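Local coordinates for protein pyridoxamine 5-phosphate-dependent dehydrase (Escherichia coli, PDB 3B8X) that removes the C3' hydroxyl of GDP-4-keto-6-deoxy-D-mannose by a combined transamination and deoxygenation, a step in making the O-antigen sugar L-colitose, at residues V85-W90 and N356-A361; V104-I109 and G338-N343; H217-N222 and N250-E255. The protein carries 1 engineered substitution. All blocks are in the same frame, centred on the assembly; numbering follows the deposited sequence.

Contact 1: V85-W90 and N356-A361; sequences VPAVSW and NNVDNA. With G4M ([(2R,3S,4R,5R)-5-(2-amino-6-oxo-1,6-dihydro-9H-purin-9-yl)-3,4-dihydroxytetrahydrofuran-2-yl]methyl (2R,3S,4S,5S,6R)-3,4-dihydroxy-5-[({3-hydroxy-2-methyl-5-[(phosphonooxy)methyl]pyridin-4-yl}methyl)amino]-6-methyltetrahydro-2H-pyran-2-yl dihydrogen diphosphate), chain O.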
# COMPACT_ATOMS: atom_id res chain seq x y z
N VAL B 85 2.41 -20.22 -11.20
CA VAL B 85 1.59 -20.06 -10.00
C VAL B 85 0.42 -21.04 -10.18
O VAL B 85 0.05 -21.35 -11.33
CB VAL B 85 0.89 -18.68 -10.00
CG1 VAL B 85 1.88 -17.59 -9.70
CG2 VAL B 85 0.20 -18.43 -11.32
N PRO B 86 -0.19 -21.46 -9.07
CA PRO B 86 -1.40 -22.31 -9.14
C PRO B 86 -2.57 -21.46 -9.64
O PRO B 86 -2.52 -20.22 -9.63
CB PRO B 86 -1.63 -22.71 -7.67
CG PRO B 86 -1.06 -21.56 -6.89
CD PRO B 86 0.20 -21.19 -7.67
N ALA B 87 -3.60 -22.14 -10.11
CA ALA B 87 -4.78 -21.56 -10.73
C ALA B 87 -5.73 -20.96 -9.71
O ALA B 87 -6.66 -20.28 -10.09
CB ALA B 87 -5.52 -22.63 -11.55
N VAL B 88 -5.58 -21.32 -8.44
CA VAL B 88 -6.54 -20.83 -7.46
C VAL B 88 -5.76 -20.25 -6.34
O VAL B 88 -4.83 -20.88 -5.83
CB VAL B 88 -7.36 -21.98 -6.80
CG1 VAL B 88 -8.32 -21.41 -5.66
CG2 VAL B 88 -8.11 -22.79 -7.89
N SER B 89 -6.11 -19.02 -5.98
CA SER B 89 -5.45 -18.41 -4.83
C SER B 89 -6.13 -17.09 -4.56
O SER B 89 -7.34 -17.00 -4.69
CB SER B 89 -3.94 -18.29 -4.99
OG SER B 89 -3.60 -17.19 -5.81
N TRP B 90 -5.36 -16.05 -4.26
CA TRP B 90 -5.95 -14.75 -4.00
C TRP B 90 -5.54 -13.79 -5.12
O TRP B 90 -4.51 -13.97 -5.77
CB TRP B 90 -5.56 -14.25 -2.60
CG TRP B 90 -6.27 -12.97 -2.20
CD1 TRP B 90 -5.73 -11.72 -2.15
CD2 TRP B 90 -7.66 -12.84 -1.81
NE1 TRP B 90 -6.70 -10.81 -1.74
CE2 TRP B 90 -7.90 -11.46 -1.59
CE3 TRP B 90 -8.73 -13.75 -1.68
CZ2 TRP B 90 -9.14 -10.98 -1.20
CZ3 TRP B 90 -9.99 -13.26 -1.32
CH2 TRP B 90 -10.17 -11.89 -1.06
N ASN B 356 -1.25 -26.97 -19.93
CA ASN B 356 -2.14 -28.09 -20.14
C ASN B 356 -3.55 -27.60 -20.02
O ASN B 356 -4.10 -27.00 -20.95
CB ASN B 356 -1.84 -29.13 -19.06
CG ASN B 356 -2.70 -30.35 -19.18
OD1 ASN B 356 -3.20 -30.67 -20.25
ND2 ASN B 356 -2.84 -31.06 -18.08
N ASN B 357 -4.15 -27.83 -18.87
CA ASN B 357 -5.47 -27.31 -18.65
C ASN B 357 -5.66 -27.07 -17.14
O ASN B 357 -4.87 -27.52 -16.32
CB ASN B 357 -6.51 -28.31 -19.16
CG ASN B 357 -6.51 -29.60 -18.36
OD1 ASN B 357 -6.78 -29.59 -17.16
ND2 ASN B 357 -6.15 -30.70 -19.00
N VAL B 358 -6.76 -26.43 -16.78
CA VAL B 358 -7.06 -26.25 -15.38
C VAL B 358 -8.46 -26.78 -15.13
O VAL B 358 -9.32 -26.10 -14.60
CB VAL B 358 -6.95 -24.77 -14.99
CG1 VAL B 358 -5.46 -24.37 -15.02
CG2 VAL B 358 -7.81 -23.92 -15.96
N ASP B 359 -8.70 -28.01 -15.57
CA ASP B 359 -10.02 -28.61 -15.35
C ASP B 359 -10.41 -28.71 -13.87
O ASP B 359 -11.56 -28.54 -13.50
CB ASP B 359 -10.03 -30.01 -15.94
CG ASP B 359 -9.98 -30.02 -17.47
OD1 ASP B 359 -9.98 -28.95 -18.13
OD2 ASP B 359 -9.95 -31.13 -18.03
N ASN B 360 -9.44 -29.05 -13.04
CA ASN B 360 -9.73 -29.19 -11.63
C ASN B 360 -10.13 -27.85 -11.06
O ASN B 360 -11.05 -27.79 -10.26
CB ASN B 360 -8.51 -29.65 -10.88
CG ASN B 360 -8.23 -31.10 -11.07
OD1 ASN B 360 -9.08 -31.86 -11.49
ND2 ASN B 360 -7.03 -31.50 -10.74
N ALA B 361 -9.39 -26.81 -11.41
CA ALA B 361 -9.65 -25.45 -10.94
C ALA B 361 -11.06 -25.08 -11.41
O ALA B 361 -11.84 -24.47 -10.67
CB ALA B 361 -8.59 -24.47 -11.49
OP3 G4M O . -5.95 -9.43 2.90
PL G4M O . -4.39 -9.21 2.77
OP1 G4M O . -4.00 -7.97 1.80
OP2 G4M O . -3.78 -8.95 4.23
OP4 G4M O . -3.70 -10.60 2.26
C5B G4M O . -3.96 -10.73 0.89
C5L G4M O . -3.85 -12.17 0.55
C6L G4M O . -2.73 -12.62 -0.13
N1L G4M O . -2.66 -13.88 -0.49
C2L G4M O . -3.60 -14.77 -0.23
C2A G4M O . -3.46 -16.19 -0.72
C3L G4M O . -4.74 -14.42 0.49
O3L G4M O . -5.70 -15.36 0.66
C4L G4M O . -4.86 -13.07 0.93
C4A G4M O . -5.98 -12.62 1.64
N4A G4M O . -6.98 -13.42 1.83
C4G G4M O . -8.06 -12.99 2.64
C5G G4M O . -9.38 -13.58 2.18
C6G G4M O . -9.25 -15.10 2.01
O5G G4M O . -10.21 -13.34 3.31
C3G G4M O . -8.23 -11.46 2.60
O3G G4M O . -7.73 -10.95 3.83
C2G G4M O . -9.74 -11.10 2.50
O2G G4M O . -9.99 -9.73 2.83
C1G G4M O . -10.56 -11.97 3.43
O1G G4M O . -11.89 -11.92 2.93
P2 G4M O . -13.10 -11.88 3.96
O3P G4M O . -12.90 -13.02 5.09
O4P G4M O . -14.44 -12.30 3.15
OPP G4M O . -13.05 -10.37 4.53
P G4M O . -14.34 -9.97 5.39
O1P G4M O . -15.81 -10.15 4.74
O2P G4M O . -14.04 -8.41 5.60
O5' G4M O . -14.19 -10.51 6.86
C5' G4M O . -14.78 -11.79 7.00
C4' G4M O . -15.70 -11.74 8.21
O4' G4M O . -15.04 -11.00 9.28
C3' G4M O . -16.98 -10.95 7.86
O3' G4M O . -18.02 -11.52 8.64
C2' G4M O . -16.65 -9.51 8.31
O2' G4M O . -17.87 -8.86 8.69
C1' G4M O . -15.82 -9.81 9.55
N9 G4M O . -14.94 -8.68 9.89
C8 G4M O . -13.89 -8.24 9.14
N7 G4M O . -13.31 -7.25 9.79
C4 G4M O . -14.99 -7.95 11.05
C5 G4M O . -13.94 -7.02 10.99
C6 G4M O . -13.74 -6.11 12.09
O6 G4M O . -12.85 -5.28 12.13
N3 G4M O . -15.80 -7.98 12.11
C2 G4M O . -15.62 -7.13 13.11
N1 G4M O . -14.61 -6.20 13.12
N2 G4M O . -16.47 -7.16 14.17
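Two valine torsions set up this contact between Ala87, Val88 and the start of helix 359-367. Val88 holds CG1 opposite its backbone N (chi1 176°), which swings CG2 over to Ala361, where it lies 4.0 Å from Ala361 CB. Val358 places CG1 anti to its carbonyl carbon, beside the backbone N (chi1 -71°), bringing it to 3.9 Å from Ala87 CB. In the middle, methyl meets methyl: Ala87 CB and Ala361 CB are 3.6 Å apart, and both point into the contact. With so little side chain on either part, helix and loop come close: Ala87 CA and Ala361 CA are 6.2 Å apart.

The loop leaves the C-terminal end of strand 82-86, within the central mixed sheet of the fold type I aminotransferase large domain, and carries the chain toward the cofactor. On the other side, Asn357 forms an Asx turn just before the helix: its OD1 accepts from Asp359 N at 3.0 Å, nearly straight at 172°. Asp108, on the loop after strand 103-107, takes the backbone N-H groups of Asn360 and Ala361 with its two carboxylate oxygens, tying the first turn of the helix to that loop.

A few residues on, Trp90 turns one indole face to the bound cofactor-sugar adduct. Its CG comes 3.4 Å from C4L of the pyridine ring of G4M, while the linking nitrogen N4A sits 3.8 Å above the indole plane, over its centre. Phe242 and Phe244 of the second subunit meet the same tryptophan edge-to-face.

Contact 2: V104-I109 and G338-N343; sequences VKFVDI and GNFLKN. With NA (sodium ion), chain M.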
# COMPACT_ATOMS: atom_id res chain seq x y z
N VAL B 104 3.36 -14.94 -16.71
CA VAL B 104 2.76 -15.86 -15.74
C VAL B 104 2.33 -17.17 -16.39
O VAL B 104 1.60 -17.11 -17.38
CB VAL B 104 1.51 -15.22 -15.08
CG1 VAL B 104 0.91 -16.14 -13.99
CG2 VAL B 104 1.88 -13.83 -14.47
N LYS B 105 2.74 -18.31 -15.82
CA LYS B 105 2.34 -19.64 -16.28
C LYS B 105 1.42 -20.32 -15.28
O LYS B 105 1.85 -20.76 -14.20
CB LYS B 105 3.53 -20.56 -16.46
CG LYS B 105 3.16 -21.80 -17.31
CD LYS B 105 4.38 -22.76 -17.51
CE LYS B 105 5.06 -22.66 -18.91
NZ LYS B 105 6.46 -23.30 -19.00
N PHE B 106 0.16 -20.46 -15.67
CA PHE B 106 -0.79 -21.06 -14.77
C PHE B 106 -0.78 -22.57 -14.80
O PHE B 106 -0.72 -23.17 -15.86
CB PHE B 106 -2.20 -20.55 -15.03
CG PHE B 106 -2.40 -19.11 -14.68
CD1 PHE B 106 -2.20 -18.12 -15.63
CD2 PHE B 106 -2.81 -18.74 -13.41
CE1 PHE B 106 -2.35 -16.76 -15.30
CE2 PHE B 106 -3.05 -17.38 -13.10
CZ PHE B 106 -2.80 -16.40 -14.05
N VAL B 107 -0.90 -23.15 -13.62
CA VAL B 107 -0.96 -24.61 -13.46
C VAL B 107 -2.15 -25.00 -12.58
O VAL B 107 -2.43 -24.31 -11.61
CB VAL B 107 0.31 -25.09 -12.80
CG1 VAL B 107 0.27 -26.60 -12.55
CG2 VAL B 107 1.52 -24.74 -13.67
N ASP B 108 -2.85 -26.08 -12.94
CA ASP B 108 -4.00 -26.60 -12.19
C ASP B 108 -3.61 -27.02 -10.79
O ASP B 108 -2.46 -27.33 -10.44
CB ASP B 108 -4.54 -27.88 -12.85
CG ASP B 108 -6.07 -28.03 -12.76
OD1 ASP B 108 -6.77 -27.17 -12.16
OD2 ASP B 108 -6.61 -29.02 -13.30
N ILE B 109 -4.64 -27.10 -9.97
CA ILE B 109 -4.48 -27.48 -8.59
C ILE B 109 -4.90 -28.92 -8.48
O ILE B 109 -5.48 -29.52 -9.41
CB ILE B 109 -5.45 -26.67 -7.71
CG1 ILE B 109 -6.87 -26.78 -8.28
CG2 ILE B 109 -5.02 -25.22 -7.66
CD1 ILE B 109 -7.99 -27.05 -7.22
N GLY B 338 -11.31 -18.99 -6.85
CA GLY B 338 -11.92 -20.07 -7.62
C GLY B 338 -10.92 -20.24 -8.75
O GLY B 338 -9.71 -20.00 -8.56
N ASN B 339 -11.41 -20.58 -9.94
CA ASN B 339 -10.52 -20.68 -11.09
C ASN B 339 -10.20 -19.28 -11.60
O ASN B 339 -11.00 -18.63 -12.28
CB ASN B 339 -11.18 -21.44 -12.22
CG ASN B 339 -10.32 -21.45 -13.47
OD1 ASN B 339 -9.10 -21.33 -13.39
ND2 ASN B 339 -10.94 -21.61 -14.61
N PHE B 340 -9.02 -18.80 -11.23
CA PHE B 340 -8.65 -17.47 -11.63
C PHE B 340 -8.67 -17.34 -13.15
O PHE B 340 -8.80 -16.23 -13.66
CB PHE B 340 -7.28 -17.12 -11.06
CG PHE B 340 -6.97 -15.65 -11.09
CD1 PHE B 340 -7.54 -14.79 -10.16
CD2 PHE B 340 -6.07 -15.12 -12.00
CE1 PHE B 340 -7.26 -13.43 -10.16
CE2 PHE B 340 -5.77 -13.76 -12.03
CZ PHE B 340 -6.39 -12.91 -11.11
N LEU B 341 -8.53 -18.43 -13.90
CA LEU B 341 -8.49 -18.23 -15.33
C LEU B 341 -9.77 -17.74 -15.94
O LEU B 341 -9.80 -17.33 -17.08
CB LEU B 341 -7.87 -19.38 -16.08
CG LEU B 341 -6.44 -19.31 -15.59
CD1 LEU B 341 -6.01 -20.61 -14.93
CD2 LEU B 341 -5.52 -18.81 -16.70
N LYS B 342 -10.81 -17.70 -15.15
CA LYS B 342 -12.04 -17.22 -15.70
C LYS B 342 -11.98 -15.73 -15.86
O LYS B 342 -12.81 -15.15 -16.57
CB LYS B 342 -13.19 -17.55 -14.76
CG LYS B 342 -13.13 -16.73 -13.50
CD LYS B 342 -14.13 -17.15 -12.45
CE LYS B 342 -13.47 -17.05 -11.06
NZ LYS B 342 -14.41 -17.23 -9.91
N ASN B 343 -11.04 -15.09 -15.18
CA ASN B 343 -10.99 -13.63 -15.15
C ASN B 343 -10.44 -12.95 -16.39
O ASN B 343 -9.35 -12.37 -16.41
CB ASN B 343 -10.33 -13.11 -13.86
CG ASN B 343 -11.09 -13.52 -12.59
OD1 ASN B 343 -12.21 -13.06 -12.33
ND2 ASN B 343 -10.45 -14.34 -11.74
NA NA M . -13.23 -11.16 -13.19
O HOH W 1 -14.12 -12.61 -14.97
O HOH W 2 -15.34 -11.98 -12.59
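Phe106 reaches from strand 103-107 to the short 3-10 turn 340-342, and every atom of its side chain has a neighbour there. At the base, CB lies 3.8 Å from Leu341 CD1. With CG lodged beside the backbone N (chi1 -68°), the ring leans out from the sheet and the leucine covers one of its faces. CG lies under both leucine methyls, CD2 under Leu341 CD1 and CE1 under Leu341 CD2. Leu341 CD2 approaches CD1 of the Phe106 ring most closely, at 3.6 Å, and sits 24° off the ring normal in a CH-pi contact, 3.9 Å from the centroid. The two side chains run past each other in opposite directions, so the leucine methyls lie over the root and near side of the ring. Val104 CG1 covers the opposite face, 3.6 Å above the plane of the Phe106 ring and toward its rim. Farther out, CE2 touches Phe340 CD2 at 3.9 Å, and CZ at the tip is 4.1 Å from the same Phe340 CD2; the two rings meet at a slant.

The turn is shaped from within. Asn339 forms an Asx turn, its OD1 taking Leu341 N at 3.0 Å from well above the carbonyl plane (73° out of it). At the far end of the turn, Asn343 OD1 binds a sodium ion at 2.3 Å; two waters, Asp345 and the backbone oxygen of Phe244 of the second subunit are among the other ligands, so the ion bridges the dimer.

Tyr94 of helix 91-99 stacks on Phe340 and also meets Phe106. Strand 103-107 itself runs between strands 82-86 and 351-354, with Val85 touching Phe106 from the first and Tyr352 and Val354 packing on Leu341 from the second.

Contact 3: H217-N222 and N250-E255; sequences HGWTRN and NVRPLE. With G4M ([(2R,3S,4R,5R)-5-(2-amino-6-oxo-1,6-dihydro-9H-purin-9-yl)-3,4-dihydroxytetrahydrofuran-2-yl]methyl (2R,3S,4S,5S,6R)-3,4-dihydroxy-5-[({3-hydroxy-2-methyl-5-[(phosphonooxy)methyl]pyridin-4-yl}methyl)amino]-6-methyltetrahydro-2H-pyran-2-yl dihydrogen diphosphate), chain G.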
# COMPACT_ATOMS: atom_id res chain seq x y z
N HIS B 217 9.32 4.62 0.94
CA HIS B 217 9.79 5.68 0.06
C HIS B 217 11.03 5.45 -0.76
O HIS B 217 11.41 6.35 -1.52
CB HIS B 217 9.97 6.98 0.86
CG HIS B 217 8.78 7.34 1.69
ND1 HIS B 217 7.61 7.82 1.13
CD2 HIS B 217 8.59 7.33 3.04
CE1 HIS B 217 6.75 8.10 2.10
NE2 HIS B 217 7.31 7.81 3.26
N GLY B 218 11.67 4.29 -0.62
CA GLY B 218 12.88 4.01 -1.37
C GLY B 218 14.06 4.79 -0.80
O GLY B 218 15.07 4.98 -1.45
N TRP B 219 13.93 5.24 0.44
CA TRP B 219 14.98 6.01 1.07
C TRP B 219 15.90 5.14 1.93
O TRP B 219 15.73 3.92 2.03
CB TRP B 219 14.37 7.18 1.86
CG TRP B 219 13.55 6.75 3.13
CD1 TRP B 219 13.53 5.54 3.78
CD2 TRP B 219 12.64 7.60 3.84
NE1 TRP B 219 12.72 5.62 4.90
CE2 TRP B 219 12.19 6.88 4.97
CE3 TRP B 219 12.29 8.95 3.71
CZ2 TRP B 219 11.33 7.44 5.90
CZ3 TRP B 219 11.48 9.52 4.67
CH2 TRP B 219 10.98 8.75 5.72
N THR B 220 16.91 5.75 2.51
CA THR B 220 17.86 4.95 3.25
C THR B 220 17.66 5.00 4.75
O THR B 220 18.44 4.44 5.50
CB THR B 220 19.26 5.45 2.98
OG1 THR B 220 19.34 6.81 3.43
CG2 THR B 220 19.54 5.38 1.46
N ARG B 221 16.62 5.66 5.21
CA ARG B 221 16.46 5.84 6.63
C ARG B 221 16.46 4.59 7.49
O ARG B 221 16.86 4.64 8.65
CB ARG B 221 15.17 6.58 6.91
CG ARG B 221 15.28 8.02 6.54
CD ARG B 221 14.41 8.88 7.43
NE ARG B 221 14.26 10.19 6.81
CZ ARG B 221 13.31 11.05 7.14
NH1 ARG B 221 12.46 10.76 8.12
NH2 ARG B 221 13.24 12.21 6.53
N ASN B 222 15.88 3.53 6.98
CA ASN B 222 15.68 2.35 7.80
C ASN B 222 16.74 1.35 7.53
O ASN B 222 16.67 0.25 8.04
CB ASN B 222 14.30 1.72 7.58
CG ASN B 222 13.19 2.67 7.90
OD1 ASN B 222 12.32 2.97 7.08
ND2 ASN B 222 13.21 3.16 9.13
N ASN B 250 5.25 3.48 -0.16
CA ASN B 250 5.12 3.68 1.27
C ASN B 250 4.03 2.65 1.62
O ASN B 250 2.83 2.87 1.32
CB ASN B 250 4.61 5.05 1.67
CG ASN B 250 4.15 5.09 3.14
OD1 ASN B 250 4.14 4.06 3.81
ND2 ASN B 250 3.73 6.28 3.63
N VAL B 251 4.43 1.50 2.16
CA VAL B 251 3.50 0.47 2.64
C VAL B 251 3.83 0.11 4.09
O VAL B 251 3.79 -1.04 4.51
CB VAL B 251 3.47 -0.79 1.75
CG1 VAL B 251 2.96 -0.38 0.35
CG2 VAL B 251 4.87 -1.39 1.69
N ARG B 252 4.21 1.12 4.85
CA ARG B 252 4.54 0.91 6.23
C ARG B 252 3.26 0.52 7.00
O ARG B 252 2.17 0.94 6.63
CB ARG B 252 5.09 2.23 6.79
CG ARG B 252 6.44 2.64 6.27
CD ARG B 252 6.88 3.87 7.03
NE ARG B 252 6.01 5.04 6.87
CZ ARG B 252 6.46 6.29 6.87
NH1 ARG B 252 7.76 6.54 7.03
NH2 ARG B 252 5.60 7.31 6.71
N PRO B 253 3.40 -0.29 8.05
CA PRO B 253 2.24 -0.64 8.87
C PRO B 253 2.21 0.43 9.94
O PRO B 253 3.19 1.17 10.11
CB PRO B 253 2.65 -1.96 9.57
CG PRO B 253 4.19 -2.00 9.53
CD PRO B 253 4.64 -0.95 8.53
N LEU B 254 1.16 0.45 10.75
CA LEU B 254 1.05 1.42 11.84
C LEU B 254 1.73 0.87 13.09
O LEU B 254 1.78 -0.34 13.29
CB LEU B 254 -0.41 1.70 12.14
CG LEU B 254 -1.07 2.50 11.01
CD1 LEU B 254 -2.53 2.70 11.29
CD2 LEU B 254 -0.35 3.81 10.81
N GLU B 255 2.18 1.76 13.98
CA GLU B 255 2.78 1.27 15.22
C GLU B 255 1.80 0.41 16.06
O GLU B 255 2.17 -0.54 16.76
CB GLU B 255 3.30 2.46 16.02
CG GLU B 255 4.06 2.00 17.19
CD GLU B 255 5.51 1.57 16.91
OE1 GLU B 255 5.86 0.95 15.87
OE2 GLU B 255 6.32 1.83 17.81
OP3 G4M G . 4.23 10.44 3.29
PL G4M G . 2.96 10.01 2.41
OP1 G4M G . 3.11 8.54 1.87
OP2 G4M G . 1.58 10.17 3.21
OP4 G4M G . 2.77 11.03 1.18
C5B G4M G . 3.78 10.87 0.21
C5L G4M G . 4.04 12.20 -0.50
C6L G4M G . 3.71 12.36 -1.84
N1L G4M G . 3.93 13.50 -2.51
C2L G4M G . 4.60 14.49 -1.97
C2A G4M G . 4.90 15.70 -2.85
C3L G4M G . 5.01 14.42 -0.62
O3L G4M G . 5.71 15.43 -0.05
C4L G4M G . 4.72 13.25 0.14
C4A G4M G . 5.17 13.11 1.46
N4A G4M G . 5.83 14.11 2.03
C4G G4M G . 6.15 14.06 3.38
C5G G4M G . 7.54 14.64 3.65
C6G G4M G . 7.61 16.05 3.06
O5G G4M G . 7.71 14.73 5.07
C3G G4M G . 6.06 12.64 3.96
O3G G4M G . 4.95 12.59 4.88
C2G G4M G . 7.39 12.27 4.66
O2G G4M G . 7.25 11.02 5.37
C1G G4M G . 7.91 13.40 5.59
O1G G4M G . 9.31 13.23 5.84
P2 G4M G . 9.41 13.52 7.40
O3P G4M G . 8.80 14.96 7.79
O4P G4M G . 10.97 13.54 7.76
OPP G4M G . 8.60 12.35 8.17
P G4M G . 9.27 12.08 9.62
O1P G4M G . 10.82 12.54 9.73
O2P G4M G . 9.22 10.48 9.84
O5' G4M G . 8.39 12.76 10.81
C5' G4M G . 8.48 14.18 10.78
C4' G4M G . 8.66 14.72 12.20
O4' G4M G . 7.51 14.41 13.05
C3' G4M G . 9.90 14.06 12.88
O3' G4M G . 10.58 14.98 13.74
C2' G4M G . 9.29 12.88 13.66
O2' G4M G . 10.02 12.63 14.87
C1' G4M G . 7.90 13.42 14.02
N9 G4M G . 6.92 12.33 14.06
C8 G4M G . 6.56 11.53 13.01
N7 G4M G . 5.67 10.68 13.44
C4 G4M G . 6.23 11.96 15.16
C5 G4M G . 5.41 10.90 14.76
C6 G4M G . 4.55 10.32 15.72
O6 G4M G . 3.79 9.42 15.43
N3 G4M G . 6.19 12.39 16.41
C2 G4M G . 5.40 11.84 17.30
N1 G4M G . 4.56 10.82 16.97
N2 G4M G . 5.38 12.33 18.58
O HOH W 3 10.42 4.66 7.48
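Asn250 ND2, alongside the ring of His217, is gripped from two directions: it donates to OP1 of the cofactor phosphate of G4M at 2.9 Å (159°), and also to Glu196 of the second subunit. Its CB packs 3.8 Å from His217 CE1, in an off-centre CH-pi contact with the imidazole. OD1 turns to its own chain two residues on, accepting Arg252 N at 3.1 Å in an Asx turn that fixes the amide's rotation.

In the fold type I dimer each active site is built from both subunits, and these two loops bring their residues to a pocket whose Ser59 and Glu164 belong to the second subunit. Arg252 bends at chi3 (-62°) so that its guanidinium turns a face, toward its rim, to the edge of His217, with NE2 3.6 Å above the guanidinium plane and the two planes 87° apart. Its NE is salt-bridged to Glu196 of the second subunit, and its NH1 rests 3.9 Å from Trp219 CZ2.

Trp219 is sandwiched: His217 CD2 lies against one indole face and Arg221 CG over the other. Arg221 reaches on to the diphosphate, its NH1 donating to O1P of G4M at 2.9 Å.

All three contacts are buried, but in different ways. Contacts 1 and 2 belong to one core, their centres about 4 Å apart: they draw on adjacent strands, 82-86 and 103-107, and touch each other directly. Both rest on apolar side chains, methyl against methyl in the first and a phenylalanine ring against a leucine and a second ring in the second, and each touches its site, the cofactor or the sodium ion, only at one end. Contact 3, centred about 35 Å from contact 1, lies at the subunit interface and is polar and charged. It serves the other copy of the pocket, where its His217 meets Trp90 of the second subunit.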